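Local structure of C2 toxin component I (Clostridium botulinum, 2J3X) at residues 154-159 against 201-206; 174-179 against 183-188; 261-266 against 277-282; 313-316 against 321-324; 347-352 against 365-370. The protein is the enzymatic component of the binary C2 toxin, an ADP-ribosyltransferase that modifies actin inside the target cell. The protein carries 2 engineered substitutions. All coordinates share one frame; numbering follows the deposited sequence.

Contacts 1 and 2 belong to the N-terminal ADP-ribosyltransferase-like part of the chain, contacts 3, 4 and 5 to the C-terminal one. Contacts 1 and 2 reach the same mixed sheet and brush each other where Ser155 of the first meets Val183 and Ser184 of the second. Contacts 1 and 4 lie at the surface: the former combines a salt bridge with an isoleucine pair, the latter is a small hairpin with a lysine and a water beside it. Contact 2, also a hairpin, is buried and lined with leucines and valines. Contacts 3 and 5 are buried and apolar, joining respectively two helices and two sheets; their nearest atoms are about 6 Å apart.

Contact 1 of 5, residues 154-159 against 201-206; sequences NSINES and TTIKGK
Glu158 and Lys206 meet in a salt bridge, OE1 of the glutamate lying 2.8 Å from NZ of the lysine. The ammonium group comes from above the carboxylate plane, 56° out of it. Glu158 was modelled in two conformers, so the bridge is doubtful for the other one. In the conformer described CG sits between the backbone N and the carbonyl carbon (chi1 71°) and the chain runs out extended, while the last bend of Lys206 (chi4 63°) swings NZ round to OE1. The aliphatic parts also touch: Glu158 CB lies 3.9 Å from Lys206 CD. A second, apolar point of contact is made by two isoleucines reaching out tip to tip, Ile156 CD1 being 3.9 Å from Ile203 CD1. Both pack further on Tyr208 of strand 206-216 and Ile163 of strand 162-168. The loop is shaped by Asn157 OD1: the bond from Ser159 N, 2.9 Å long, makes an Asx turn through Glu158, and Ser159 OG adds a second bond at 2.7 Å from the same face of the amide. Arg116 reaches the carbonyl O of Glu158. On the other side, Ile203 and Lys206 flank a type I' turn, closed by paired backbone bonds, the classic two-residue connection of a beta hairpin, here joining strands 191-203 and 206-216.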
# COMPACT_ATOMS: atom_id res chain seq x y z
N ASN A 154 -18.83 0.73 -20.16
CA ASN A 154 -19.48 -0.46 -19.59
C ASN A 154 -18.80 -0.90 -18.29
O ASN A 154 -19.41 -1.63 -17.49
CB ASN A 154 -19.52 -1.62 -20.59
CG ASN A 154 -20.55 -1.40 -21.66
OD1 ASN A 154 -21.36 -0.47 -21.58
ND2 ASN A 154 -20.52 -2.22 -22.69
N SER A 155 -17.56 -0.43 -18.09
CA SER A 155 -16.82 -0.76 -16.90
C SER A 155 -17.23 0.07 -15.70
O SER A 155 -16.91 -0.32 -14.60
CB SER A 155 -15.31 -0.60 -17.12
OG SER A 155 -14.86 -1.65 -17.98
N ILE A 156 -17.95 1.17 -15.92
CA ILE A 156 -18.36 2.04 -14.81
C ILE A 156 -19.51 1.40 -14.04
O ILE A 156 -20.54 1.09 -14.63
CB ILE A 156 -18.74 3.42 -15.32
CG1 ILE A 156 -17.53 4.08 -15.99
CG2 ILE A 156 -19.32 4.30 -14.17
CD1 ILE A 156 -17.93 5.31 -16.80
N ASN A 157 -19.31 1.16 -12.73
CA ASN A 157 -20.37 0.73 -11.83
C ASN A 157 -21.16 1.98 -11.42
O ASN A 157 -20.62 2.84 -10.72
CB ASN A 157 -19.72 0.10 -10.60
CG ASN A 157 -20.74 -0.46 -9.61
OD1 ASN A 157 -21.91 -0.04 -9.58
ND2 ASN A 157 -20.30 -1.43 -8.80
N GLU A 158 -22.42 2.08 -11.85
CA GLU A 158 -23.22 3.29 -11.62
C GLU A 158 -23.39 3.58 -10.12
O GLU A 158 -23.61 4.73 -9.72
CB GLU A 158 -24.60 3.19 -12.29
CG GLU A 158 -25.59 2.20 -11.64
CD GLU A 158 -26.95 2.15 -12.34
OE1 GLU A 158 -27.06 2.68 -13.46
OE2 GLU A 158 -27.91 1.58 -11.77
N SER A 159 -23.27 2.53 -9.31
CA SER A 159 -23.45 2.72 -7.88
C SER A 159 -22.22 3.35 -7.18
O SER A 159 -22.32 3.71 -6.00
CB SER A 159 -23.83 1.41 -7.19
OG SER A 159 -22.67 0.57 -7.05
N THR A 201 -18.94 15.15 -13.33
CA THR A 201 -19.42 14.79 -14.67
C THR A 201 -20.74 14.00 -14.61
O THR A 201 -21.03 13.31 -13.64
CB THR A 201 -18.38 14.00 -15.50
OG1 THR A 201 -18.77 14.05 -16.88
CG2 THR A 201 -18.31 12.52 -15.05
N THR A 202 -21.53 14.09 -15.69
CA THR A 202 -22.78 13.34 -15.82
C THR A 202 -22.64 12.38 -17.00
O THR A 202 -22.24 12.76 -18.10
CB THR A 202 -23.96 14.33 -16.04
OG1 THR A 202 -23.96 15.32 -15.01
CG2 THR A 202 -25.29 13.62 -16.08
N ILE A 203 -22.91 11.11 -16.75
CA ILE A 203 -22.78 10.10 -17.76
C ILE A 203 -24.05 9.28 -17.72
O ILE A 203 -24.41 8.77 -16.67
CB ILE A 203 -21.58 9.14 -17.49
CG1 ILE A 203 -20.25 9.89 -17.58
CG2 ILE A 203 -21.62 7.96 -18.47
CD1 ILE A 203 -19.00 9.09 -17.06
N LYS A 204 -24.72 9.15 -18.88
CA LYS A 204 -26.03 8.45 -18.96
C LYS A 204 -26.95 8.87 -17.79
O LYS A 204 -27.58 8.02 -17.13
CB LYS A 204 -25.89 6.91 -19.00
CG LYS A 204 -25.21 6.29 -20.26
CD LYS A 204 -25.35 4.74 -20.26
CE LYS A 204 -26.68 4.25 -20.92
NZ LYS A 204 -26.89 2.72 -20.83
N GLY A 205 -27.00 10.18 -17.55
CA GLY A 205 -27.95 10.74 -16.60
C GLY A 205 -27.57 10.52 -15.14
O GLY A 205 -28.36 10.84 -14.23
N LYS A 206 -26.36 9.99 -14.89
CA LYS A 206 -25.90 9.84 -13.49
C LYS A 206 -24.68 10.73 -13.21
O LYS A 206 -23.88 10.93 -14.11
CB LYS A 206 -25.60 8.36 -13.21
CG LYS A 206 -26.85 7.46 -13.43
CD LYS A 206 -26.87 6.32 -12.42
CE LYS A 206 -28.24 5.67 -12.33
NZ LYS A 206 -28.59 5.04 -13.66

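Contact 2 of 5, residues 174-179 against 183-188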
# COMPACT_ATOMS: atom_id res chain seq x y z
N TYR A 174 1.04 -6.40 -19.44
CA TYR A 174 -0.41 -6.45 -19.42
C TYR A 174 -0.97 -7.75 -19.89
O TYR A 174 -0.35 -8.46 -20.69
CB TYR A 174 -1.07 -5.31 -20.22
CG TYR A 174 -1.07 -5.57 -21.73
CD1 TYR A 174 0.12 -5.50 -22.44
CD2 TYR A 174 -2.27 -5.84 -22.42
CE1 TYR A 174 0.15 -5.73 -23.85
CE2 TYR A 174 -2.28 -6.07 -23.83
CZ TYR A 174 -1.06 -6.02 -24.51
OH TYR A 174 -1.03 -6.20 -25.88
N GLY A 175 -2.18 -8.02 -19.42
CA GLY A 175 -3.02 -9.08 -19.87
C GLY A 175 -4.33 -8.46 -20.26
O GLY A 175 -4.54 -7.25 -20.05
N VAL A 176 -5.18 -9.27 -20.87
CA VAL A 176 -6.52 -8.82 -21.26
C VAL A 176 -7.54 -9.77 -20.72
O VAL A 176 -7.41 -11.00 -20.84
CB VAL A 176 -6.66 -8.66 -22.81
CG1 VAL A 176 -8.13 -8.27 -23.16
CG2 VAL A 176 -5.67 -7.57 -23.30
N LEU A 177 -8.58 -9.18 -20.12
CA LEU A 177 -9.68 -9.95 -19.61
C LEU A 177 -10.98 -9.47 -20.21
O LEU A 177 -11.12 -8.28 -20.48
CB LEU A 177 -9.76 -9.73 -18.11
CG LEU A 177 -8.58 -10.20 -17.23
CD1 LEU A 177 -8.99 -9.93 -15.79
CD2 LEU A 177 -8.22 -11.70 -17.48
N ASN A 178 -11.98 -10.34 -20.37
CA ASN A 178 -13.32 -9.76 -20.70
C ASN A 178 -14.46 -10.57 -20.14
O ASN A 178 -14.29 -11.74 -19.87
CB ASN A 178 -13.52 -9.69 -22.20
CG ASN A 178 -13.79 -11.05 -22.78
OD1 ASN A 178 -12.90 -11.89 -22.81
ND2 ASN A 178 -15.04 -11.30 -23.15
N ASP A 179 -15.61 -9.95 -19.96
CA ASP A 179 -16.82 -10.72 -19.74
C ASP A 179 -17.79 -10.45 -20.89
O ASP A 179 -17.35 -10.14 -22.02
CB ASP A 179 -17.44 -10.45 -18.37
CG ASP A 179 -17.77 -8.99 -18.16
OD1 ASP A 179 -17.89 -8.27 -19.16
OD2 ASP A 179 -17.92 -8.58 -16.98
N VAL A 183 -14.45 -5.07 -21.22
CA VAL A 183 -13.13 -5.49 -21.62
C VAL A 183 -12.13 -4.72 -20.75
O VAL A 183 -12.29 -3.52 -20.57
CB VAL A 183 -12.90 -5.14 -23.12
CG1 VAL A 183 -11.57 -5.75 -23.62
CG2 VAL A 183 -14.08 -5.64 -23.95
N SER A 184 -11.11 -5.40 -20.23
CA SER A 184 -10.16 -4.76 -19.32
C SER A 184 -8.73 -5.23 -19.55
O SER A 184 -8.49 -6.38 -19.98
CB SER A 184 -10.51 -5.04 -17.83
OG SER A 184 -11.82 -4.62 -17.54
N LEU A 185 -7.79 -4.36 -19.28
CA LEU A 185 -6.40 -4.85 -19.15
C LEU A 185 -6.21 -5.29 -17.70
O LEU A 185 -6.87 -4.78 -16.80
CB LEU A 185 -5.37 -3.77 -19.45
CG LEU A 185 -5.52 -2.95 -20.75
CD1 LEU A 185 -4.35 -2.07 -21.01
CD2 LEU A 185 -5.75 -3.93 -21.95
N LEU A 186 -5.26 -6.19 -17.50
CA LEU A 186 -4.84 -6.58 -16.17
C LEU A 186 -3.39 -6.13 -16.09
O LEU A 186 -2.59 -6.46 -16.98
CB LEU A 186 -4.94 -8.11 -16.04
CG LEU A 186 -4.67 -8.55 -14.58
CD1 LEU A 186 -5.73 -8.02 -13.64
CD2 LEU A 186 -4.61 -10.07 -14.54
N LEU A 187 -3.03 -5.41 -15.03
CA LEU A 187 -1.63 -4.96 -14.89
C LEU A 187 -1.06 -5.50 -13.56
O LEU A 187 -1.83 -6.00 -12.73
CB LEU A 187 -1.52 -3.42 -14.92
CG LEU A 187 -2.34 -2.69 -15.97
CD1 LEU A 187 -2.17 -1.19 -15.71
CD2 LEU A 187 -1.84 -3.03 -17.36
N ASN A 188 0.26 -5.42 -13.41
CA ASN A 188 0.98 -5.98 -12.27
C ASN A 188 0.45 -5.43 -10.95
O ASN A 188 -0.15 -4.33 -10.87
CB ASN A 188 2.46 -5.56 -12.39
CG ASN A 188 3.20 -6.37 -13.44
OD1 ASN A 188 2.77 -7.47 -13.77
ND2 ASN A 188 4.35 -5.88 -13.87
O HOH W 1 -13.44 -6.91 -18.28
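Backbone hydrogen bonds join Gly175 to Leu186 and Leu177 to Ser184, each a hydrogen-bonded pair of an antiparallel beta hairpin. The bond from Leu177 N to Ser184 O is short and nearly straight (2.8 Å, 174°). Val176 with Leu185 lies between these pairs, and Asn178 with Val183 follows Leu177-Ser184 toward the turn, both non-hydrogen-bonded. CA-H...O contacts supplement them, as from Leu185 CA to Gly175 O at 3.2 Å.

Apolar side chains gather on both faces. On one, Leu185 CD2 is shared between Val176 CG2 at 3.9 Å and the Tyr174 ring, whose CD2 it meets obliquely at 4.0 Å. On the other, Leu177 CD1 approaches Leu186 CD1 at 4.3 Å. Tyr174 CB rests 3.7 Å from Leu187 CD2.

Among the polar groups, one water lies 2.9 Å from Ser184 OG and donates weakly to Leu177 O, and Tyr174 OH is bonded to Glu25.

Strand 175-178 forms one border of the mixed sheet, and strand 183-187 pairs on its other side with strand 147-150; helix 15-30 covers the face of Val176, Val183 and Leu185, while Leu186 faces Ile85 of helix 77-90.

Contact 3 of 5, residues 261-266 against 277-282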
# COMPACT_ATOMS: atom_id res chain seq x y z
N ASN A 261 13.71 5.82 25.76
CA ASN A 261 12.31 5.75 25.32
C ASN A 261 11.39 6.21 26.48
O ASN A 261 10.52 7.06 26.27
CB ASN A 261 11.92 4.29 24.94
CG ASN A 261 12.50 3.86 23.59
OD1 ASN A 261 12.98 4.69 22.80
ND2 ASN A 261 12.44 2.54 23.31
N SER A 262 11.63 5.69 27.68
CA SER A 262 10.77 6.06 28.86
C SER A 262 10.84 7.54 29.15
O SER A 262 9.80 8.20 29.31
CB SER A 262 11.09 5.24 30.10
OG SER A 262 10.76 3.88 29.84
N TYR A 263 12.06 8.06 29.18
CA TYR A 263 12.32 9.46 29.43
C TYR A 263 11.58 10.33 28.44
O TYR A 263 10.82 11.24 28.82
CB TYR A 263 13.83 9.71 29.36
CG TYR A 263 14.32 11.12 29.65
CD1 TYR A 263 14.25 11.66 30.96
CD2 TYR A 263 14.90 11.90 28.64
CE1 TYR A 263 14.71 12.93 31.23
CE2 TYR A 263 15.40 13.18 28.91
CZ TYR A 263 15.29 13.69 30.24
OH TYR A 263 15.78 14.94 30.53
N LEU A 264 11.76 10.03 27.16
CA LEU A 264 11.08 10.81 26.12
C LEU A 264 9.56 10.67 26.18
O LEU A 264 8.85 11.65 26.00
CB LEU A 264 11.65 10.47 24.71
CG LEU A 264 13.02 11.14 24.48
CD1 LEU A 264 13.68 10.52 23.19
CD2 LEU A 264 13.00 12.70 24.38
N ARG A 265 9.07 9.46 26.44
CA ARG A 265 7.63 9.23 26.50
C ARG A 265 7.01 9.91 27.73
O ARG A 265 5.80 10.16 27.77
CB ARG A 265 7.34 7.73 26.50
CG ARG A 265 7.45 7.12 25.08
CD ARG A 265 7.69 5.62 25.12
NE ARG A 265 8.09 5.06 23.81
CZ ARG A 265 8.41 3.78 23.61
NH1 ARG A 265 8.37 2.91 24.62
NH2 ARG A 265 8.77 3.36 22.39
N ASN A 266 7.86 10.22 28.71
CA ASN A 266 7.42 10.92 29.92
C ASN A 266 7.76 12.41 29.88
O ASN A 266 7.94 13.02 30.93
CB ASN A 266 8.03 10.29 31.19
CG ASN A 266 7.59 8.85 31.42
OD1 ASN A 266 6.42 8.48 31.26
ND2 ASN A 266 8.54 8.02 31.84
N LYS A 277 22.01 14.56 26.90
CA LYS A 277 23.19 14.59 26.04
C LYS A 277 23.16 13.44 25.03
O LYS A 277 23.46 13.64 23.86
CB LYS A 277 24.48 14.52 26.88
CG LYS A 277 24.72 15.78 27.72
CD LYS A 277 25.64 15.50 28.93
CE LYS A 277 26.04 16.80 29.62
NZ LYS A 277 27.06 17.53 28.83
N LYS A 278 22.85 12.24 25.49
CA LYS A 278 22.78 11.12 24.58
C LYS A 278 21.71 11.37 23.50
O LYS A 278 21.90 11.03 22.33
CB LYS A 278 22.45 9.86 25.33
CG LYS A 278 23.57 9.40 26.24
CD LYS A 278 23.17 8.15 26.97
CE LYS A 278 24.39 7.68 27.78
NZ LYS A 278 24.07 6.55 28.68
N ILE A 279 20.57 11.91 23.91
CA ILE A 279 19.48 12.11 22.95
C ILE A 279 19.87 13.13 21.88
O ILE A 279 19.57 12.91 20.71
CB ILE A 279 18.20 12.48 23.68
CG1 ILE A 279 17.69 11.25 24.41
CG2 ILE A 279 17.10 13.09 22.73
CD1 ILE A 279 16.71 11.62 25.57
N GLU A 280 20.58 14.19 22.26
CA GLU A 280 21.04 15.21 21.30
C GLU A 280 21.97 14.54 20.27
O GLU A 280 21.88 14.80 19.08
CB GLU A 280 21.78 16.33 22.03
CG GLU A 280 22.05 17.58 21.22
CD GLU A 280 22.85 18.64 21.98
OE1 GLU A 280 22.95 18.56 23.23
OE2 GLU A 280 23.37 19.57 21.31
N LEU A 281 22.86 13.67 20.75
CA LEU A 281 23.79 12.96 19.86
C LEU A 281 23.07 11.97 18.93
O LEU A 281 23.50 11.80 17.79
CB LEU A 281 24.90 12.23 20.67
CG LEU A 281 25.95 13.17 21.30
CD1 LEU A 281 26.81 12.41 22.36
CD2 LEU A 281 26.81 13.73 20.23
N ILE A 282 22.04 11.28 19.41
CA ILE A 282 21.35 10.32 18.55
C ILE A 282 20.61 11.08 17.45
O ILE A 282 20.65 10.67 16.28
CB ILE A 282 20.41 9.44 19.35
CG1 ILE A 282 21.22 8.61 20.35
CG2 ILE A 282 19.61 8.48 18.45
CD1 ILE A 282 20.35 8.11 21.54
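Tyr263 OH is gripped twice: the backbone N of Asn272 donates to it, and it is hydrogen-bonded to OD1 of Asn276. These bonds tie the far end of the ring to the start of the second helix of a helical pair, 257-265 and 273-286, joined by a short loop. Across the pair the contact is apolar and small, and it turns on a single methyl group, CD1 of Ile279. That methyl comes to the edge of the Tyr263 ring, near its plane, rather than over a face, with CD2 of the tyrosine 3.6 Å away and CE2 at 3.9 Å. The tyrosine is directed there by a first torsion that sets CG opposite the backbone N (chi1 -177°). Leu264 approaches the same methyl tip to tip, so that Ile279 meets two successive residues of the first helix at once. Ile279 also packs on Ile260, one turn earlier in that helix, and on Lys394 of a loop.

Polar groups lie round this apolar core. Lys278 NZ forms a salt bridge with Asp256, just ahead of the first helix, and OD1 of Asn261 is hydrogen-bonded to both Ser345 OG and Tyr252 OH. Arg265 folds back along its own helix, and its guanidinium lays one face over Asn261 CB, 3.7 Å above the plane. The helix ends before Asn266, whose N makes weak bonds to Ser262 O and Tyr263 O. At the apolar centre, the branch of Leu264 closes on Ile279 CD1, with CG of the leucine 3.9 Å from that methyl.

Contact 4 of 5, residues 313-316 against 321-324; sequences SFDK and EIIA
Lys316 and Ile323 form a hydrogen-bonded antiparallel pair, with Lys316 N to Ile323 O and Ile323 N to Lys316 O both at 2.9 Å; Asp315 and Ala324 follow as a non-hydrogen-bonded pair. CA-H...O contacts add to this, the shortest from Ile322 CA to Lys316 O at 3.3 Å. Lys316 runs extended across the sheet after CG is placed between the backbone N and the carbonyl carbon (chi1 65°), and its chain slants over Ile323, whose CD1 lies 3.6 Å from Lys316 CE. Beyond CE, NZ donates to a water at 3.1 Å, which in turn gives a hydrogen bond to Ala324 O at 3.2 Å.

The two strands, 315-318 and 321-324, make a small beta hairpin at the surface, leading into helix 326-336. Away from the lysine, Asp315 and Ile322 meet at about a right angle, CB of the aspartate 3.7 Å from CG2 of the isoleucine. The carboxylate itself is held by the sheet next door: OD1 of Asp315 is hydrogen-bonded to Thr417 OG1 on strand 414-426. Before the first strand, Ser313 OG accepts from Asp315 N at 3.0 Å, an ST turn, and Phe314 turns its ring toward Leu329 of the helix and Val419 of strand 414-426.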
# COMPACT_ATOMS: atom_id res chain seq x y z
N SER A 313 -9.23 -7.62 18.61
CA SER A 313 -9.25 -8.45 17.39
C SER A 313 -10.33 -8.00 16.44
O SER A 313 -11.46 -7.64 16.87
CB SER A 313 -9.51 -9.93 17.75
OG SER A 313 -9.68 -10.75 16.59
N PHE A 314 -10.03 -8.14 15.13
CA PHE A 314 -11.02 -7.90 14.09
C PHE A 314 -11.75 -9.13 13.59
O PHE A 314 -12.54 -9.06 12.63
CB PHE A 314 -10.29 -7.23 12.88
CG PHE A 314 -9.89 -5.80 13.11
CD1 PHE A 314 -10.86 -4.77 13.12
CD2 PHE A 314 -8.55 -5.47 13.25
CE1 PHE A 314 -10.50 -3.43 13.29
CE2 PHE A 314 -8.17 -4.13 13.42
CZ PHE A 314 -9.18 -3.10 13.41
N ASP A 315 -11.46 -10.29 14.20
CA ASP A 315 -12.07 -11.53 13.75
C ASP A 315 -13.16 -11.99 14.70
O ASP A 315 -13.04 -11.77 15.91
CB ASP A 315 -10.99 -12.59 13.70
CG ASP A 315 -10.04 -12.35 12.52
OD1 ASP A 315 -10.55 -12.38 11.38
OD2 ASP A 315 -8.86 -12.08 12.77
N LYS A 316 -14.16 -12.66 14.12
CA LYS A 316 -15.25 -13.27 14.91
C LYS A 316 -15.47 -14.70 14.38
O LYS A 316 -14.99 -15.07 13.30
CB LYS A 316 -16.52 -12.42 14.82
CG LYS A 316 -17.10 -12.34 13.42
CD LYS A 316 -18.38 -11.48 13.29
CE LYS A 316 -19.00 -11.72 11.90
NZ LYS A 316 -20.40 -11.11 11.69
N GLU A 321 -16.62 -20.98 11.68
CA GLU A 321 -15.67 -20.30 10.78
C GLU A 321 -15.20 -18.94 11.35
O GLU A 321 -16.01 -18.18 11.89
CB GLU A 321 -16.28 -20.06 9.39
CG GLU A 321 -16.84 -21.30 8.68
CD GLU A 321 -15.78 -22.15 7.97
OE1 GLU A 321 -14.56 -21.97 8.21
OE2 GLU A 321 -16.17 -23.03 7.15
N ILE A 322 -13.91 -18.66 11.23
CA ILE A 322 -13.37 -17.35 11.61
C ILE A 322 -13.48 -16.42 10.40
O ILE A 322 -12.96 -16.76 9.33
CB ILE A 322 -11.87 -17.42 11.99
CG1 ILE A 322 -11.60 -18.46 13.10
CG2 ILE A 322 -11.34 -16.04 12.44
CD1 ILE A 322 -12.66 -18.52 14.15
N ILE A 323 -14.16 -15.28 10.55
CA ILE A 323 -14.23 -14.31 9.48
C ILE A 323 -14.05 -12.91 10.05
O ILE A 323 -14.17 -12.69 11.26
CB ILE A 323 -15.58 -14.32 8.73
CG1 ILE A 323 -16.77 -14.14 9.73
CG2 ILE A 323 -15.69 -15.53 7.75
CD1 ILE A 323 -18.08 -13.59 9.02
N ALA A 324 -13.78 -11.96 9.18
CA ALA A 324 -13.68 -10.57 9.62
C ALA A 324 -15.01 -10.07 10.18
O ALA A 324 -16.11 -10.34 9.62
CB ALA A 324 -13.28 -9.69 8.44
O HOH W 2 -19.00 -9.06 9.86

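Contact 5 of 5, residues 347-352 against 365-370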
# COMPACT_ATOMS: atom_id res chain seq x y z
N SER A 347 11.80 5.92 16.85
CA SER A 347 10.96 4.76 16.59
C SER A 347 11.54 3.91 15.48
O SER A 347 12.08 4.45 14.50
CB SER A 347 9.50 5.14 16.31
OG SER A 347 9.36 5.97 15.17
N SER A 348 11.46 2.59 15.67
CA SER A 348 11.98 1.64 14.70
C SER A 348 10.93 1.28 13.65
O SER A 348 9.73 1.08 13.93
CB SER A 348 12.47 0.36 15.39
OG SER A 348 11.36 -0.25 15.92
N THR A 349 11.42 1.16 12.41
CA THR A 349 10.61 0.68 11.28
C THR A 349 11.52 -0.30 10.58
O THR A 349 12.71 -0.37 10.88
CB THR A 349 10.27 1.85 10.27
OG1 THR A 349 11.49 2.27 9.62
CG2 THR A 349 9.62 3.04 10.98
N SER A 350 10.95 -1.11 9.70
CA SER A 350 11.77 -2.03 8.89
C SER A 350 11.38 -1.93 7.44
O SER A 350 10.20 -1.65 7.12
CB SER A 350 11.52 -3.48 9.35
OG SER A 350 12.29 -4.38 8.54
N LEU A 351 12.32 -2.18 6.52
CA LEU A 351 11.84 -2.34 5.15
C LEU A 351 11.02 -3.61 4.89
O LEU A 351 10.36 -3.74 3.85
CB LEU A 351 13.05 -2.24 4.13
CG LEU A 351 13.75 -0.89 4.03
CD1 LEU A 351 14.71 -0.95 2.82
CD2 LEU A 351 12.75 0.29 3.79
N LYS A 352 11.08 -4.57 5.83
CA LYS A 352 10.27 -5.76 5.73
C LYS A 352 8.90 -5.54 6.37
O LYS A 352 8.84 -5.13 7.55
CB LYS A 352 10.96 -6.95 6.41
CG LYS A 352 12.19 -7.43 5.68
CD LYS A 352 12.64 -8.79 6.23
CE LYS A 352 13.39 -8.59 7.47
NZ LYS A 352 14.27 -9.80 7.81
N PHE A 365 1.56 -0.25 10.21
CA PHE A 365 1.81 1.09 9.69
C PHE A 365 2.67 0.97 8.45
O PHE A 365 3.75 0.38 8.51
CB PHE A 365 2.48 2.01 10.66
CG PHE A 365 1.51 2.60 11.66
CD1 PHE A 365 0.77 3.73 11.34
CD2 PHE A 365 1.32 1.98 12.88
CE1 PHE A 365 -0.13 4.29 12.28
CE2 PHE A 365 0.41 2.54 13.82
CZ PHE A 365 -0.31 3.69 13.49
N ARG A 366 2.12 1.47 7.34
CA ARG A 366 2.82 1.49 6.05
C ARG A 366 3.22 2.98 5.91
O ARG A 366 2.45 3.82 5.46
CB ARG A 366 1.85 0.96 4.95
CG ARG A 366 2.54 1.03 3.53
CD ARG A 366 1.74 0.25 2.52
NE ARG A 366 2.38 0.40 1.19
CZ ARG A 366 1.92 1.19 0.21
NH1 ARG A 366 0.79 1.89 0.38
NH2 ARG A 366 2.60 1.24 -0.97
N LEU A 367 4.43 3.31 6.37
CA LEU A 367 4.83 4.70 6.58
C LEU A 367 5.55 5.19 5.34
O LEU A 367 6.52 4.58 4.93
CB LEU A 367 5.84 4.81 7.76
CG LEU A 367 5.21 4.30 9.06
CD1 LEU A 367 6.26 4.26 10.16
CD2 LEU A 367 4.03 5.22 9.45
N ARG A 368 5.10 6.30 4.77
CA ARG A 368 5.88 6.93 3.71
C ARG A 368 7.00 7.75 4.32
O ARG A 368 6.74 8.74 5.03
CB ARG A 368 4.96 7.78 2.80
CG ARG A 368 5.79 8.56 1.68
CD ARG A 368 4.82 9.52 0.92
NE ARG A 368 3.70 8.72 0.40
CZ ARG A 368 2.42 9.12 0.29
NH1 ARG A 368 2.05 10.32 0.67
NH2 ARG A 368 1.47 8.26 -0.16
N LEU A 369 8.24 7.36 4.05
CA LEU A 369 9.39 8.13 4.54
C LEU A 369 9.80 9.03 3.42
O LEU A 369 10.32 8.55 2.44
CB LEU A 369 10.56 7.18 4.91
CG LEU A 369 10.15 6.10 5.96
CD1 LEU A 369 11.41 5.26 6.40
CD2 LEU A 369 9.41 6.70 7.19
N SER A 370 9.56 10.33 3.55
CA SER A 370 9.79 11.23 2.43
C SER A 370 11.27 11.64 2.36
O SER A 370 11.96 11.69 3.38
CB SER A 370 8.92 12.50 2.61
OG SER A 370 7.52 12.18 2.52
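Thr349 is the middle residue of Ser348-Thr349-Ser350, a run that matches the Ser-Thr-Ser motif of the arginine-serine-glutamate class of ADP-ribosyltransferases, and it meets Leu367 in the core between two sheets. As in related enzymes, this strand probably borders the NAD cleft, and the bond that Ser348 O accepts from Arg299 is consistent with such a site. Glycerol, probably from the crystallisation liquor, is hydrogen-bonded at Ser348 and at Lys352.

Strand 347-350 is the border strand of a three-stranded sheet, next to strand 389-392; strand 363-369 belongs to the five-stranded sheet. Their backbones stay well apart, Thr349 and Leu367 having CA atoms 8.5 Å from each other, so side chains alone make the contact. The methyl CG2 of Thr349 lies 3.7 Å from Leu367 CD1, the two side chains meeting at a slant. Leu369 CD1 is more distant, 4.4 Å from Thr349 OG1. That OG1 lies between the backbone N and the carbonyl carbon (chi1 68°), which sends it to a hydrogen bond with Ile390 O on the adjoining strand, satisfying a buried polar atom, and leaves CG2 to face Leu367. Leu369 also packs on Ala297 and Ile390, and Leu367 on Ala423 of strand 414-426.

The chain turns directly after the serine strand: Ser350 OG, also bonded to Glu387 O, accepts from Lys352 N at 3.0 Å with an angle of 158°, an ST turn.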